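Local coordinates for DUF1116 domain-containing protein (Enterococcus faecalis, PDB 3CLQ) that is of unknown function but belongs to the DUF1116 family and resembles the AllG subunit of oxamate carbamoyltransferase, so it may share a role in carbamoyl transfer, at residues 257-262 and 277-282; 369-374 and 407-412. One frame throughout, in Å; residues are numbered along the deposited sequence.

Contact 1 of 2, residues 257-262 and 277-282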
# COMPACT_ATOMS: atom_id res chain seq x y z
N VAL B 257 0.86 14.12 -26.88
CA VAL B 257 1.81 14.82 -26.02
C VAL B 257 2.77 13.84 -25.38
O VAL B 257 2.34 12.93 -24.72
CB VAL B 257 1.08 15.57 -24.90
CG1 VAL B 257 2.07 16.23 -23.98
CG2 VAL B 257 0.17 16.62 -25.47
N THR B 258 4.07 14.01 -25.55
CA THR B 258 4.98 13.05 -24.92
C THR B 258 5.83 13.59 -23.78
O THR B 258 6.69 12.88 -23.26
CB THR B 258 5.88 12.43 -25.95
OG1 THR B 258 6.63 13.47 -26.59
CG2 THR B 258 5.04 11.72 -26.98
N THR B 259 5.58 14.84 -23.40
CA THR B 259 6.27 15.52 -22.31
C THR B 259 5.40 16.69 -21.79
O THR B 259 4.89 17.51 -22.58
CB THR B 259 7.61 16.17 -22.80
OG1 THR B 259 8.56 15.16 -23.20
CG2 THR B 259 8.23 17.06 -21.72
N MSE B 260 5.24 16.80 -20.49
CA MSE B 260 4.75 18.03 -19.92
C MSE B 260 5.71 18.34 -18.81
O MSE B 260 5.99 17.47 -17.97
CB MSE B 260 3.32 17.92 -19.40
CG MSE B 260 2.27 17.86 -20.49
SE MSE B 260 0.40 17.99 -19.87
CE MSE B 260 0.57 16.58 -18.50
N CYS B 261 6.26 19.55 -18.81
CA CYS B 261 7.24 19.91 -17.79
C CYS B 261 7.31 21.40 -17.61
O CYS B 261 6.83 22.17 -18.44
CB CYS B 261 8.62 19.35 -18.14
SG CYS B 261 9.26 19.99 -19.68
N ARG B 262 7.90 21.81 -16.49
CA ARG B 262 7.97 23.22 -16.16
C ARG B 262 9.23 23.49 -15.35
O ARG B 262 9.78 22.59 -14.71
CB ARG B 262 6.72 23.66 -15.40
CG ARG B 262 6.31 22.71 -14.34
CD ARG B 262 5.31 21.69 -14.85
NE ARG B 262 4.43 21.27 -13.77
CZ ARG B 262 4.67 20.23 -12.97
NH1 ARG B 262 3.83 19.93 -11.99
NH2 ARG B 262 5.75 19.48 -13.15
N ASN B 277 13.66 17.39 -29.87
CA ASN B 277 13.59 18.32 -28.74
C ASN B 277 12.97 19.65 -29.16
O ASN B 277 13.35 20.70 -28.68
CB ASN B 277 14.97 18.50 -28.11
CG ASN B 277 15.51 17.21 -27.48
OD1 ASN B 277 14.75 16.40 -26.96
ND2 ASN B 277 16.82 17.02 -27.53
N HIS B 278 12.00 19.57 -30.08
CA HIS B 278 11.17 20.72 -30.45
C HIS B 278 10.17 21.03 -29.32
O HIS B 278 9.29 20.22 -29.02
CB HIS B 278 10.44 20.46 -31.77
CG HIS B 278 10.06 21.71 -32.50
ND1 HIS B 278 9.17 22.64 -31.98
CD2 HIS B 278 10.48 22.21 -33.69
CE1 HIS B 278 9.03 23.64 -32.83
NE2 HIS B 278 9.81 23.40 -33.88
N TRP B 279 10.33 22.19 -28.68
CA TRP B 279 9.57 22.53 -27.47
C TRP B 279 8.49 23.54 -27.78
O TRP B 279 8.71 24.45 -28.54
CB TRP B 279 10.50 23.16 -26.43
CG TRP B 279 11.45 22.24 -25.81
CD1 TRP B 279 12.75 22.06 -26.15
CD2 TRP B 279 11.19 21.33 -24.72
NE1 TRP B 279 13.33 21.10 -25.35
CE2 TRP B 279 12.39 20.64 -24.46
CE3 TRP B 279 10.06 21.05 -23.95
CZ2 TRP B 279 12.49 19.67 -23.45
CZ3 TRP B 279 10.17 20.10 -22.95
CH2 TRP B 279 11.37 19.42 -22.71
N PHE B 280 7.33 23.40 -27.15
CA PHE B 280 6.29 24.40 -27.23
C PHE B 280 6.08 24.92 -25.83
O PHE B 280 5.88 24.13 -24.90
CB PHE B 280 5.02 23.80 -27.79
CG PHE B 280 5.16 23.36 -29.20
CD1 PHE B 280 5.01 24.25 -30.24
CD2 PHE B 280 5.51 22.05 -29.50
CE1 PHE B 280 5.17 23.84 -31.56
CE2 PHE B 280 5.68 21.63 -30.81
CZ PHE B 280 5.50 22.53 -31.84
N THR B 281 6.13 26.23 -25.68
CA THR B 281 6.35 26.87 -24.39
C THR B 281 5.32 27.94 -24.08
O THR B 281 4.92 28.74 -24.96
CB THR B 281 7.75 27.53 -24.33
OG1 THR B 281 7.95 28.38 -25.49
CG2 THR B 281 8.82 26.46 -24.28
N GLY B 282 4.87 27.98 -22.84
CA GLY B 282 4.01 29.06 -22.41
C GLY B 282 4.41 29.44 -21.01
O GLY B 282 5.35 28.88 -20.46
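By CA atoms, 9.3 Å apart, Thr259 and Trp279 are the closest pair of two segments that are not direct sheet neighbours; strand 266-271 runs antiparallel between them, bonded to Cys261 through Gly268 and to Phe280 through Ile269. The gap is bridged by side chains alone. With CG anti to its carbonyl carbon (chi1 -71°), Trp279 carries the far end of its indole back to strand 257-263, where atoms CZ3 and CH2 do the touching. Cys261 SG comes within 3.4 Å of Trp279 CZ3. It sits 4.5 Å from the centroid of the Trp279 six-membered ring and 66° off the normal, an oblique approach. The methyl of Thr259 meets the same end of the indole, with CG2 3.8 Å from Trp279 CZ3, and the two side chains cross nearly at right angles. Polar atoms point to other partners: Thr259 OG1 bonds with Arg270 NE of the intervening strand, while Trp279 NE1 at the other end of the indole is bonded to Glu98 OE1, which should limit ring rotation. The result is a cysteine sulfur-aromatic contact across the middle strand of the meander 257-263, 266-271, 280-283 in a four-stranded antiparallel sheet.

Contact 2 of 2, residues 369-374 and 407-412; sequences IDVLKV and NVFNEA
Val374 and Phe409 meet in a helix-helix packing contact, in which the first turn of the short helix 371-377, which follows strand 363-369 through the N-cap residue Asp370, packs against the N-terminal part of the last helix, 407-419. The nearest backbone approach is between Val371 and Phe409, whose CA atoms are 6.0 Å apart. Val374 CB lies 3.9 Å from Phe409 CD1. From there CG1, anti to the backbone N (chi1 177°), reaches over one face of the phenyl ring, 3.9 Å from the Phe409 centroid and only 13° off the normal, a CH-pi contact almost at the ring centre. The other methyl, CG2, is displaced towards the rim of the ring and comes 3.8 Å from Phe409 CE1. One turn earlier, Val371 uses both methyls: CG2 touches Ala412 CB at 3.8 Å and approaches the Phe409 ring obliquely, with Phe409 CD1 4.2 Å away, while CG1 lies 4.1 Å from Phe409 O. No hydrogen bond joins the segments, and the side chains that meet are all apolar. Leu375 adds a further contact to the Phe409 ring, and Val371 also touches Val271 of strand 266-271. At the start of the short helix, Asp370 OD2 makes the capping bond, accepting from Leu372 N at 2.6 Å, and also bonds with Thr255 OG1.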
# COMPACT_ATOMS: atom_id res chain seq x y z
N ILE B 369 -2.68 11.98 -24.18
CA ILE B 369 -3.20 13.33 -24.32
C ILE B 369 -2.99 13.79 -25.73
O ILE B 369 -1.84 13.89 -26.19
CB ILE B 369 -2.45 14.33 -23.42
CG1 ILE B 369 -2.72 14.01 -21.95
CG2 ILE B 369 -2.92 15.72 -23.74
CD1 ILE B 369 -1.62 14.41 -21.00
N ASP B 370 -4.09 14.08 -26.41
CA ASP B 370 -4.08 14.35 -27.81
C ASP B 370 -4.33 15.84 -28.03
O ASP B 370 -5.41 16.37 -27.73
CB ASP B 370 -5.16 13.51 -28.48
CG ASP B 370 -5.39 13.88 -29.93
OD1 ASP B 370 -5.96 13.05 -30.66
OD2 ASP B 370 -5.00 15.01 -30.35
N VAL B 371 -3.31 16.51 -28.57
CA VAL B 371 -3.36 17.92 -28.87
C VAL B 371 -4.68 18.36 -29.49
O VAL B 371 -5.28 19.35 -29.08
CB VAL B 371 -2.22 18.30 -29.82
CG1 VAL B 371 -2.63 19.49 -30.67
CG2 VAL B 371 -0.97 18.60 -29.05
N LEU B 372 -5.13 17.60 -30.47
CA LEU B 372 -6.32 17.96 -31.25
C LEU B 372 -7.57 17.97 -30.38
O LEU B 372 -8.42 18.85 -30.49
CB LEU B 372 -6.47 16.93 -32.37
CG LEU B 372 -7.12 17.23 -33.72
CD1 LEU B 372 -6.35 18.28 -34.49
CD2 LEU B 372 -7.19 15.95 -34.53
N LYS B 373 -7.70 16.99 -29.49
CA LYS B 373 -8.87 16.93 -28.65
C LYS B 373 -8.82 17.97 -27.52
O LYS B 373 -9.87 18.45 -27.07
CB LYS B 373 -9.08 15.52 -28.09
CG LYS B 373 -9.22 14.43 -29.15
CD LYS B 373 -9.48 13.08 -28.51
CE LYS B 373 -9.34 11.95 -29.52
NZ LYS B 373 -9.17 10.66 -28.82
N VAL B 374 -7.63 18.32 -27.06
CA VAL B 374 -7.54 19.37 -26.06
C VAL B 374 -8.21 20.60 -26.66
O VAL B 374 -8.98 21.30 -26.00
CB VAL B 374 -6.09 19.66 -25.64
CG1 VAL B 374 -6.04 20.81 -24.64
CG2 VAL B 374 -5.44 18.40 -25.04
N ASN B 407 -2.11 28.28 -24.78
CA ASN B 407 -1.38 28.62 -26.02
C ASN B 407 -0.51 27.48 -26.52
O ASN B 407 -0.38 27.23 -27.73
CB ASN B 407 -0.49 29.88 -25.84
CG ASN B 407 0.77 29.59 -25.01
OD1 ASN B 407 0.68 29.37 -23.80
ND2 ASN B 407 1.93 29.56 -25.68
N VAL B 408 0.10 26.79 -25.59
CA VAL B 408 1.07 25.78 -25.94
C VAL B 408 0.49 24.73 -26.91
O VAL B 408 1.19 24.25 -27.81
CB VAL B 408 1.69 25.19 -24.67
CG1 VAL B 408 1.43 23.69 -24.56
CG2 VAL B 408 3.15 25.56 -24.59
N PHE B 409 -0.80 24.43 -26.76
CA PHE B 409 -1.51 23.50 -27.64
C PHE B 409 -1.84 24.08 -29.02
O PHE B 409 -1.69 23.41 -30.05
CB PHE B 409 -2.77 22.99 -26.94
CG PHE B 409 -2.48 22.20 -25.69
CD1 PHE B 409 -2.35 20.82 -25.74
CD2 PHE B 409 -2.29 22.84 -24.48
CE1 PHE B 409 -2.07 20.10 -24.60
CE2 PHE B 409 -2.02 22.12 -23.33
CZ PHE B 409 -1.90 20.75 -23.39
N ASN B 410 -2.30 25.33 -29.06
CA ASN B 410 -2.49 26.04 -30.32
C ASN B 410 -1.26 25.98 -31.22
O ASN B 410 -1.37 25.70 -32.41
CB ASN B 410 -2.83 27.50 -30.07
CG ASN B 410 -4.24 27.70 -29.60
OD1 ASN B 410 -5.03 28.33 -30.29
ND2 ASN B 410 -4.58 27.16 -28.43
N GLU B 411 -0.09 26.25 -30.66
CA GLU B 411 1.12 26.27 -31.45
C GLU B 411 1.38 24.87 -31.97
O GLU B 411 1.63 24.65 -33.15
CB GLU B 411 2.28 26.82 -30.62
CG GLU B 411 1.90 28.07 -29.84
CD GLU B 411 3.07 28.74 -29.14
OE1 GLU B 411 2.97 29.96 -28.86
OE2 GLU B 411 4.10 28.07 -28.87
N ALA B 412 1.30 23.90 -31.06
CA ALA B 412 1.40 22.50 -31.44
C ALA B 412 0.65 22.21 -32.74
O ALA B 412 1.23 21.74 -33.72
CB ALA B 412 0.85 21.67 -30.36

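How the contacts relate
Both contacts are buried, contact 1 about 13 Å and contact 2 about 20 Å from the chain's centre. They join different elements: a strand and the lead-in to another strand of the same sheet, across a third, and two helices beside that sheet. Contact 1 mixes sulfur, a methyl and an indole whose nitrogen is polar-bonded elsewhere, whereas the side chains that meet in contact 2 are aliphatic or phenyl. Their centres are about 11 Å apart, and the elements meet. A probable backbone hydrogen bond links Val257 N to Ile369 O, the side-chain amide Asn407 ND2 is probably hydrogen-bonded to Thr281 O, and Phe280 packs on Val408 and Glu411, seating helix 407-419 on the sheet.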